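Local coordinates for protein aldo-keto reductase family 1 member C1 (Caenorhabditis elegans, PDB 1QWK) that probably reduces aldehyde and ketone substrates with NADPH, as an aldose reductase-like member of the aldo-keto reductase family, at residues 176-181 with 196-201; 180-185 with 293-298. All blocks are in the same frame, centred on the assembly; numbering follows the deposited sequence.

Contact 1: residues 176-181 with 196-201; sequences VELHLY and ISVTSY
Val176 and Glu177 pair with Ser200 and Tyr201 as parallel bridges between neighbouring strands 173-177 and 197-201, a buried contact at the C-terminal ends of both strands. Val176 turns both its N-H and its C=O toward strand 197-201: its N donates to Thr199 O (3.0 Å), and its O accepts from Tyr201 N. Leu178, just past the last bridge, is held twice, its N-H by Tyr201 O in a nearly straight bond (168° at the hydrogen) and its carbonyl by Ser200 OG at 2.6 Å. That hydroxyl is also hydrogen-bonded to Thr203. On the face bearing Glu177, the Tyr201 ring folds back over the neighbouring strand. Its chi1 of 67° sets CG between backbone N and carbonyl carbon, and one ring face covers the Val176-Glu177 peptide, with Glu177 N 3.5 Å from Tyr201 CE2. The phenol oxygen is hydrogen-bonded to Asn154 and Gln301. On the face of Val176 and Ser200, Val176 CG2 and, from just past the strand, Leu178 CD1 approach Val198 CG1 loosely (4.3 Å from Leu178 CD1), beside helix 185-193. This is a beta-alpha-beta unit of the aldo-keto reductase (beta/alpha)8 barrel; Tyr201 probably stacks on the nicotinamide, as in aldose reductases, its side chain about 6 Å from that of His114, predicted to bind substrate.

Contact 2: residues 180-185 with 293-298; sequences LYFPQH and KNSQRL
Tyr181 and Phe182 rest their rings on Asn294 and Arg297, and a backbone bond between the two loops lies amid these contacts. Asn294 CB sits over the centre of the Tyr181 ring, 7° off its normal, in a CH-pi contact. The two side chains run side by side in the same direction, their ring and amide planes 53° apart. Phe182 has CG anti to its backbone N, and Arg297 CB lies over one face of its ring, 4.0 Å from the centroid. The bend of the arginine at chi3 brings NE round, and the guanidinium presents its own face to the ring's rim: Phe182 CZ stands 3.5 Å from Arg297 CZ, with the planes 70° apart. This is therefore no parallel stack.

Gln296 N donates to Tyr181 O (2.9 Å), and a water bonded to Gln296 O also donates to that carbonyl. A second water joins Leu180 O to Asn294 O, giving to both. Two more waters lie at the guanidinium edge, in its plane, and link Arg297 NH1 to Gln184 NE2 (2.9 Å from each to the shared water) and Arg297 NH2 to Gln184 OE1.

Farther out, Glu315 forms a salt bridge with Arg297, while Phe312 adds a cation-pi contact. The Tyr181 hydroxyl is hydrogen-bonded to Asp231, and Gln184 NE2 to Glu177 O. Gln184 is also the N-cap residue of helix 185-193. The whole is water-bridged loop packing at the surface, in which the C-terminal segment of an aldo-keto reductase lies against a beta-to-alpha loop of the barrel.

From the N terminus, the chain leaves strand 173-177, runs through the loop 178-184 into helix 185-193 and returns along strand 197-201, where contact 1 closes a short crossover. Contact 2 starts from the same stretch, sharing Leu180 and Tyr181, but closes a loop of more than a hundred residues that takes in the last barrel strand, 259-261, and the helices around it. The two loops overlap without nesting, since 196-201 falls inside the longer one and 176-179 outside it. The Glu177 carboxylate joins the contacts directly: OE2 accepts from Leu298 N (2.8 Å) and OE1 from Phe299 N. Strand end, crossover loop and C-terminal segment are thus tied together.

Contact 1: residues 176-181 with 196-201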
ATOM      1  N   VAL A 176       0.517   4.799   3.438  1.00 14.17           N
ATOM      2  CA  VAL A 176      -0.132   6.039   3.033  1.00 14.51           C
ATOM      3  C   VAL A 176       0.135   6.383   1.573  1.00 14.88           C
ATOM      4  O   VAL A 176       0.991   5.783   0.921  1.00 15.69           O
ATOM      5  CB  VAL A 176       0.375   7.231   3.882  1.00 13.83           C
ATOM      6  CG1 VAL A 176       0.046   7.016   5.353  1.00 16.54           C
ATOM      7  CG2 VAL A 176       1.882   7.405   3.693  1.00 16.53           C
ATOM      8  N   GLU A 177      -0.622   7.348   1.066  1.00 14.13           N
ATOM      9  CA  GLU A 177      -0.443   7.824  -0.295  1.00 15.47           C
ATOM     10  C   GLU A 177       0.916   8.512  -0.299  1.00 15.40           C
ATOM     11  O   GLU A 177       1.177   9.373   0.536  1.00 16.71           O
ATOM     12  CB  GLU A 177      -1.520   8.850  -0.655  1.00 15.86           C
ATOM     13  CG  GLU A 177      -1.368   9.407  -2.064  1.00 16.32           C
ATOM     14  CD  GLU A 177      -2.315  10.559  -2.357  1.00 17.35           C
ATOM     15  OE1 GLU A 177      -3.322  10.705  -1.631  1.00 18.30           O
ATOM     16  OE2 GLU A 177      -2.052  11.306  -3.330  1.00 18.30           O
ATOM     17  N   LEU A 178       1.787   8.128  -1.225  1.00 16.08           N
ATOM     18  CA  LEU A 178       3.102   8.742  -1.302  1.00 15.89           C
ATOM     19  C   LEU A 178       3.676   8.586  -2.700  1.00 17.77           C
ATOM     20  O   LEU A 178       3.832   7.477  -3.207  1.00 17.33           O
ATOM     21  CB  LEU A 178       4.057   8.120  -0.271  1.00 16.65           C
ATOM     22  CG  LEU A 178       5.395   8.840  -0.031  1.00 17.36           C
ATOM     23  CD1 LEU A 178       5.949   8.437   1.329  1.00 18.21           C
ATOM     24  CD2 LEU A 178       6.392   8.519  -1.145  1.00 18.05           C
ATOM     25  N   HIS A 179       3.968   9.717  -3.326  1.00 16.53           N
ATOM     26  CA  HIS A 179       4.546   9.742  -4.661  1.00 16.18           C
ATOM     27  C   HIS A 179       5.236  11.086  -4.833  1.00 17.74           C
ATOM     28  O   HIS A 179       5.138  11.943  -3.957  1.00 17.59           O
ATOM     29  CB  HIS A 179       3.479   9.511  -5.747  1.00 16.98           C
ATOM     30  CG  HIS A 179       2.248  10.353  -5.597  1.00 19.80           C
ATOM     31  ND1 HIS A 179       1.270  10.081  -4.665  1.00 22.07           N
ATOM     32  CD2 HIS A 179       1.818  11.437  -6.287  1.00 19.12           C
ATOM     33  CE1 HIS A 179       0.289  10.959  -4.790  1.00 19.76           C
ATOM     34  NE2 HIS A 179       0.597  11.791  -5.768  1.00 22.32           N
ATOM     35  N   LEU A 180       5.948  11.270  -5.939  1.00 17.31           N
ATOM     36  CA  LEU A 180       6.680  12.515  -6.154  1.00 18.31           C
ATOM     37  C   LEU A 180       5.865  13.780  -5.927  1.00 18.94           C
ATOM     38  O   LEU A 180       6.344  14.724  -5.294  1.00 17.94           O
ATOM     39  CB  LEU A 180       7.277  12.551  -7.560  1.00 18.23           C
ATOM     40  CG  LEU A 180       8.154  13.779  -7.851  1.00 16.60           C
ATOM     41  CD1 LEU A 180       9.298  13.856  -6.844  1.00 16.73           C
ATOM     42  CD2 LEU A 180       8.691  13.681  -9.270  1.00 18.00           C
ATOM     43  N   TYR A 181       4.637  13.797  -6.437  1.00 19.20           N
ATOM     44  CA  TYR A 181       3.778  14.964  -6.287  1.00 21.29           C
ATOM     45  C   TYR A 181       2.946  14.991  -4.996  1.00 22.99           C
ATOM     46  O   TYR A 181       1.905  15.636  -4.927  1.00 23.44           O
ATOM     47  CB  TYR A 181       2.897  15.117  -7.534  1.00 20.37           C
ATOM     48  CG  TYR A 181       3.625  15.745  -8.717  1.00 21.83           C
ATOM     49  CD1 TYR A 181       5.011  15.944  -8.690  1.00 20.70           C
ATOM     50  CD2 TYR A 181       2.925  16.159  -9.853  1.00 21.34           C
ATOM     51  CE1 TYR A 181       5.678  16.541  -9.764  1.00 21.56           C
ATOM     52  CE2 TYR A 181       3.583  16.757 -10.931  1.00 21.43           C
ATOM     53  CZ  TYR A 181       4.957  16.946 -10.879  1.00 22.42           C
ATOM     54  OH  TYR A 181       5.609  17.550 -11.928  1.00 22.25           O
ATOM     55  N   ILE A 196       9.077   3.176  12.474  1.00 18.07           N
ATOM     56  CA  ILE A 196       7.875   2.661  11.825  1.00 16.99           C
ATOM     57  C   ILE A 196       8.169   2.596  10.327  1.00 17.07           C
ATOM     58  O   ILE A 196       8.564   3.597   9.730  1.00 18.99           O
ATOM     59  CB  ILE A 196       6.668   3.604  12.052  1.00 16.22           C
ATOM     60  CG1 ILE A 196       6.388   3.744  13.555  1.00 17.95           C
ATOM     61  CG2 ILE A 196       5.437   3.055  11.330  1.00 18.08           C
ATOM     62  CD1 ILE A 196       5.281   4.736  13.879  1.00 17.43           C
ATOM     63  N   SER A 197       7.992   1.427   9.718  1.00 16.11           N
ATOM     64  CA  SER A 197       8.243   1.308   8.292  1.00 15.94           C
ATOM     65  C   SER A 197       7.119   2.033   7.555  1.00 16.04           C
ATOM     66  O   SER A 197       6.003   2.149   8.069  1.00 16.43           O
ATOM     67  CB  SER A 197       8.309  -0.167   7.861  1.00 17.03           C
ATOM     68  OG  SER A 197       7.054  -0.811   7.989  1.00 17.65           O
ATOM     69  N   VAL A 198       7.428   2.551   6.371  1.00 15.97           N
ATOM     70  CA  VAL A 198       6.444   3.266   5.572  1.00 16.00           C
ATOM     71  C   VAL A 198       6.231   2.579   4.230  1.00 15.81           C
ATOM     72  O   VAL A 198       7.193   2.224   3.546  1.00 16.86           O
ATOM     73  CB  VAL A 198       6.889   4.732   5.291  1.00 16.86           C
ATOM     74  CG1 VAL A 198       5.830   5.450   4.443  1.00 16.62           C
ATOM     75  CG2 VAL A 198       7.116   5.467   6.601  1.00 20.13           C
ATOM     76  N   THR A 199       4.968   2.377   3.874  1.00 13.37           N
ATOM     77  CA  THR A 199       4.616   1.773   2.600  1.00 15.27           C
ATOM     78  C   THR A 199       3.835   2.808   1.816  1.00 16.36           C
ATOM     79  O   THR A 199       2.871   3.399   2.314  1.00 16.46           O
ATOM     80  CB  THR A 199       3.733   0.517   2.756  1.00 16.75           C
ATOM     81  OG1 THR A 199       4.498  -0.539   3.349  1.00 17.02           O
ATOM     82  CG2 THR A 199       3.222   0.061   1.392  1.00 18.04           C
ATOM     83  N   SER A 200       4.269   3.037   0.588  1.00 14.96           N
ATOM     84  CA  SER A 200       3.631   3.995  -0.297  1.00 15.34           C
ATOM     85  C   SER A 200       2.630   3.336  -1.225  1.00 17.16           C
ATOM     86  O   SER A 200       2.940   2.314  -1.839  1.00 17.10           O
ATOM     87  CB  SER A 200       4.697   4.671  -1.167  1.00 16.92           C
ATOM     88  OG  SER A 200       4.175   5.011  -2.448  1.00 18.08           O
ATOM     89  N   TYR A 201       1.428   3.896  -1.316  1.00 16.99           N
ATOM     90  CA  TYR A 201       0.472   3.386  -2.294  1.00 16.62           C
ATOM     91  C   TYR A 201       0.303   4.537  -3.280  1.00 18.14           C
ATOM     92  O   TYR A 201       0.686   5.670  -2.967  1.00 17.42           O
ATOM     93  CB  TYR A 201      -0.861   2.927  -1.671  1.00 18.00           C
ATOM     94  CG  TYR A 201      -1.785   3.950  -1.044  1.00 16.25           C
ATOM     95  CD1 TYR A 201      -2.496   4.871  -1.822  1.00 17.37           C
ATOM     96  CD2 TYR A 201      -2.043   3.912   0.324  1.00 16.47           C
ATOM     97  CE1 TYR A 201      -3.451   5.721  -1.246  1.00 16.06           C
ATOM     98  CE2 TYR A 201      -2.990   4.752   0.905  1.00 17.02           C
ATOM     99  CZ  TYR A 201      -3.689   5.649   0.123  1.00 16.50           C
ATOM    100  OH  TYR A 201      -4.635   6.465   0.710  1.00 15.87           O
TER

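Contact 2: residues 180-185 with 293-298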
ATOM      1  N   LEU A 180       5.948  11.270  -5.939  1.00 17.31           N
ATOM      2  CA  LEU A 180       6.680  12.515  -6.154  1.00 18.31           C
ATOM      3  C   LEU A 180       5.865  13.780  -5.927  1.00 18.94           C
ATOM      4  O   LEU A 180       6.344  14.724  -5.294  1.00 17.94           O
ATOM      5  CB  LEU A 180       7.277  12.551  -7.560  1.00 18.23           C
ATOM      6  CG  LEU A 180       8.154  13.779  -7.851  1.00 16.60           C
ATOM      7  CD1 LEU A 180       9.298  13.856  -6.844  1.00 16.73           C
ATOM      8  CD2 LEU A 180       8.691  13.681  -9.270  1.00 18.00           C
ATOM      9  N   TYR A 181       4.637  13.797  -6.437  1.00 19.20           N
ATOM     10  CA  TYR A 181       3.778  14.964  -6.287  1.00 21.29           C
ATOM     11  C   TYR A 181       2.946  14.991  -4.996  1.00 22.99           C
ATOM     12  O   TYR A 181       1.905  15.636  -4.927  1.00 23.44           O
ATOM     13  CB  TYR A 181       2.897  15.117  -7.534  1.00 20.37           C
ATOM     14  CG  TYR A 181       3.625  15.745  -8.717  1.00 21.83           C
ATOM     15  CD1 TYR A 181       5.011  15.944  -8.690  1.00 20.70           C
ATOM     16  CD2 TYR A 181       2.925  16.159  -9.853  1.00 21.34           C
ATOM     17  CE1 TYR A 181       5.678  16.541  -9.764  1.00 21.56           C
ATOM     18  CE2 TYR A 181       3.583  16.757 -10.931  1.00 21.43           C
ATOM     19  CZ  TYR A 181       4.957  16.946 -10.879  1.00 22.42           C
ATOM     20  OH  TYR A 181       5.609  17.550 -11.928  1.00 22.25           O
ATOM     21  N   PHE A 182       3.431  14.276  -3.980  1.00 22.96           N
ATOM     22  CA  PHE A 182       2.832  14.230  -2.638  1.00 21.04           C
ATOM     23  C   PHE A 182       3.837  13.431  -1.806  1.00 21.43           C
ATOM     24  O   PHE A 182       3.550  12.317  -1.344  1.00 18.67           O
ATOM     25  CB  PHE A 182       1.462  13.541  -2.631  1.00 21.39           C
ATOM     26  CG  PHE A 182       0.688  13.783  -1.363  1.00 21.44           C
ATOM     27  CD1 PHE A 182       0.362  15.085  -0.969  1.00 20.87           C
ATOM     28  CD2 PHE A 182       0.327  12.725  -0.535  1.00 20.61           C
ATOM     29  CE1 PHE A 182      -0.309  15.324   0.230  1.00 21.14           C
ATOM     30  CE2 PHE A 182      -0.347  12.951   0.667  1.00 21.41           C
ATOM     31  CZ  PHE A 182      -0.667  14.255   1.057  1.00 21.28           C
ATOM     32  N   PRO A 183       5.039  14.007  -1.615  1.00 21.41           N
ATOM     33  CA  PRO A 183       6.203  13.490  -0.888  1.00 21.24           C
ATOM     34  C   PRO A 183       6.037  13.008   0.543  1.00 19.00           C
ATOM     35  O   PRO A 183       6.766  12.119   0.980  1.00 18.62           O
ATOM     36  CB  PRO A 183       7.205  14.644  -0.960  1.00 24.24           C
ATOM     37  CG  PRO A 183       6.810  15.395  -2.147  1.00 25.57           C
ATOM     38  CD  PRO A 183       5.310  15.381  -2.076  1.00 23.82           C
ATOM     39  N   GLN A 184       5.111  13.612   1.281  1.00 17.60           N
ATOM     40  CA  GLN A 184       4.890  13.237   2.673  1.00 19.77           C
ATOM     41  C   GLN A 184       6.199  13.271   3.477  1.00 20.35           C
ATOM     42  O   GLN A 184       6.508  12.338   4.222  1.00 19.36           O
ATOM     43  CB  GLN A 184       4.271  11.836   2.736  1.00 18.95           C
ATOM     44  CG  GLN A 184       2.880  11.755   2.110  1.00 18.66           C
ATOM     45  CD  GLN A 184       1.770  11.694   3.143  1.00 18.80           C
ATOM     46  OE1 GLN A 184       1.743  12.473   4.099  1.00 20.22           O
ATOM     47  NE2 GLN A 184       0.836  10.772   2.948  1.00 15.23           N
ATOM     48  N   HIS A 185       6.970  14.346   3.329  1.00 21.32           N
ATOM     49  CA  HIS A 185       8.232  14.468   4.055  1.00 21.26           C
ATOM     50  C   HIS A 185       8.034  14.389   5.566  1.00 21.17           C
ATOM     51  O   HIS A 185       8.776  13.697   6.263  1.00 21.76           O
ATOM     52  CB  HIS A 185       8.930  15.787   3.707  1.00 23.35           C
ATOM     53  CG  HIS A 185       9.385  15.871   2.285  1.00 25.29           C
ATOM     54  ND1 HIS A 185      10.353  15.042   1.763  1.00 27.02           N
ATOM     55  CD2 HIS A 185       8.993  16.677   1.270  1.00 25.31           C
ATOM     56  CE1 HIS A 185      10.536  15.331   0.487  1.00 26.03           C
ATOM     57  NE2 HIS A 185       9.723  16.320   0.164  1.00 27.56           N
ATOM     58  N   LYS A 293       8.265  21.128  -6.640  1.00 26.75           N
ATOM     59  CA  LYS A 293       7.556  21.416  -5.395  1.00 27.87           C
ATOM     60  C   LYS A 293       6.062  21.088  -5.453  1.00 26.87           C
ATOM     61  O   LYS A 293       5.311  21.437  -4.541  1.00 27.95           O
ATOM     62  CB  LYS A 293       7.748  22.887  -5.005  1.00 30.68           C
ATOM     63  CG  LYS A 293       9.202  23.293  -4.795  1.00 33.09           C
ATOM     64  CD  LYS A 293       9.818  22.601  -3.585  1.00 36.00           C
ATOM     65  CE  LYS A 293      11.281  22.994  -3.410  1.00 38.76           C
ATOM     66  NZ  LYS A 293      11.889  22.384  -2.195  1.00 40.88           N
ATOM     67  N   ASN A 294       5.624  20.424  -6.518  1.00 25.79           N
ATOM     68  CA  ASN A 294       4.216  20.056  -6.636  1.00 27.44           C
ATOM     69  C   ASN A 294       3.837  19.106  -5.511  1.00 27.97           C
ATOM     70  O   ASN A 294       4.528  18.118  -5.262  1.00 27.86           O
ATOM     71  CB  ASN A 294       3.933  19.380  -7.979  1.00 29.24           C
ATOM     72  CG  ASN A 294       3.814  20.373  -9.114  1.00 30.93           C
ATOM     73  OD1 ASN A 294       3.004  21.297  -9.057  1.00 33.49           O
ATOM     74  ND2 ASN A 294       4.614  20.185 -10.155  1.00 31.74           N
ATOM     75  N   SER A 295       2.738  19.408  -4.830  1.00 27.40           N
ATOM     76  CA  SER A 295       2.265  18.575  -3.734  1.00 28.29           C
ATOM     77  C   SER A 295       0.759  18.713  -3.582  1.00 27.95           C
ATOM     78  O   SER A 295       0.244  19.799  -3.311  1.00 29.42           O
ATOM     79  CB  SER A 295       2.949  18.974  -2.427  1.00 29.14           C
ATOM     80  OG  SER A 295       2.452  18.211  -1.343  1.00 31.02           O
ATOM     81  N   GLN A 296       0.052  17.604  -3.761  1.00 24.93           N
ATOM     82  CA  GLN A 296      -1.397  17.610  -3.640  1.00 24.81           C
ATOM     83  C   GLN A 296      -1.907  16.203  -3.388  1.00 22.44           C
ATOM     84  O   GLN A 296      -1.599  15.277  -4.138  1.00 21.76           O
ATOM     85  CB  GLN A 296      -2.031  18.166  -4.918  1.00 28.23           C
ATOM     86  CG  GLN A 296      -3.507  18.495  -4.777  1.00 34.21           C
ATOM     87  CD  GLN A 296      -4.119  18.999  -6.068  1.00 39.14           C
ATOM     88  OE1 GLN A 296      -3.602  19.927  -6.695  1.00 43.49           O
ATOM     89  NE2 GLN A 296      -5.232  18.398  -6.469  1.00 41.64           N
ATOM     90  N   ARG A 297      -2.686  16.049  -2.326  1.00 20.74           N
ATOM     91  CA  ARG A 297      -3.251  14.753  -1.972  1.00 19.37           C
ATOM     92  C   ARG A 297      -4.304  14.343  -3.004  1.00 18.91           C
ATOM     93  O   ARG A 297      -5.249  15.086  -3.266  1.00 18.36           O
ATOM     94  CB  ARG A 297      -3.884  14.838  -0.580  1.00 18.78           C
ATOM     95  CG  ARG A 297      -4.361  13.512  -0.023  1.00 18.04           C
ATOM     96  CD  ARG A 297      -5.147  13.719   1.257  1.00 16.83           C
ATOM     97  NE  ARG A 297      -4.361  14.303   2.341  1.00 17.91           N
ATOM     98  CZ  ARG A 297      -3.452  13.646   3.055  1.00 17.25           C
ATOM     99  NH1 ARG A 297      -3.194  12.371   2.800  1.00 17.80           N
ATOM    100  NH2 ARG A 297      -2.824  14.252   4.059  1.00 18.68           N
ATOM    101  N   LEU A 298      -4.138  13.158  -3.589  1.00 18.27           N
ATOM    102  CA  LEU A 298      -5.069  12.652  -4.599  1.00 18.49           C
ATOM    103  C   LEU A 298      -6.209  11.844  -3.996  1.00 18.79           C
ATOM    104  O   LEU A 298      -7.318  11.816  -4.530  1.00 19.12           O
ATOM    105  CB  LEU A 298      -4.331  11.772  -5.611  1.00 18.47           C
ATOM    106  CG  LEU A 298      -3.197  12.416  -6.415  1.00 21.51           C
ATOM    107  CD1 LEU A 298      -2.577  11.389  -7.357  1.00 22.43           C
ATOM    108  CD2 LEU A 298      -3.744  13.600  -7.196  1.00 21.72           C
TER
HETATM  109  O   HOH W   1       7.021  17.215  -5.515  1.00 22.90           O
HETATM  110  O   HOH W   2      -0.444  14.997  -6.717  1.00 26.35           O
HETATM  111  O   HOH W   3      -1.683  10.347   4.316  1.00 17.69           O
HETATM  112  O   HOH W   4      -0.405  13.066   5.484  1.00 25.35           O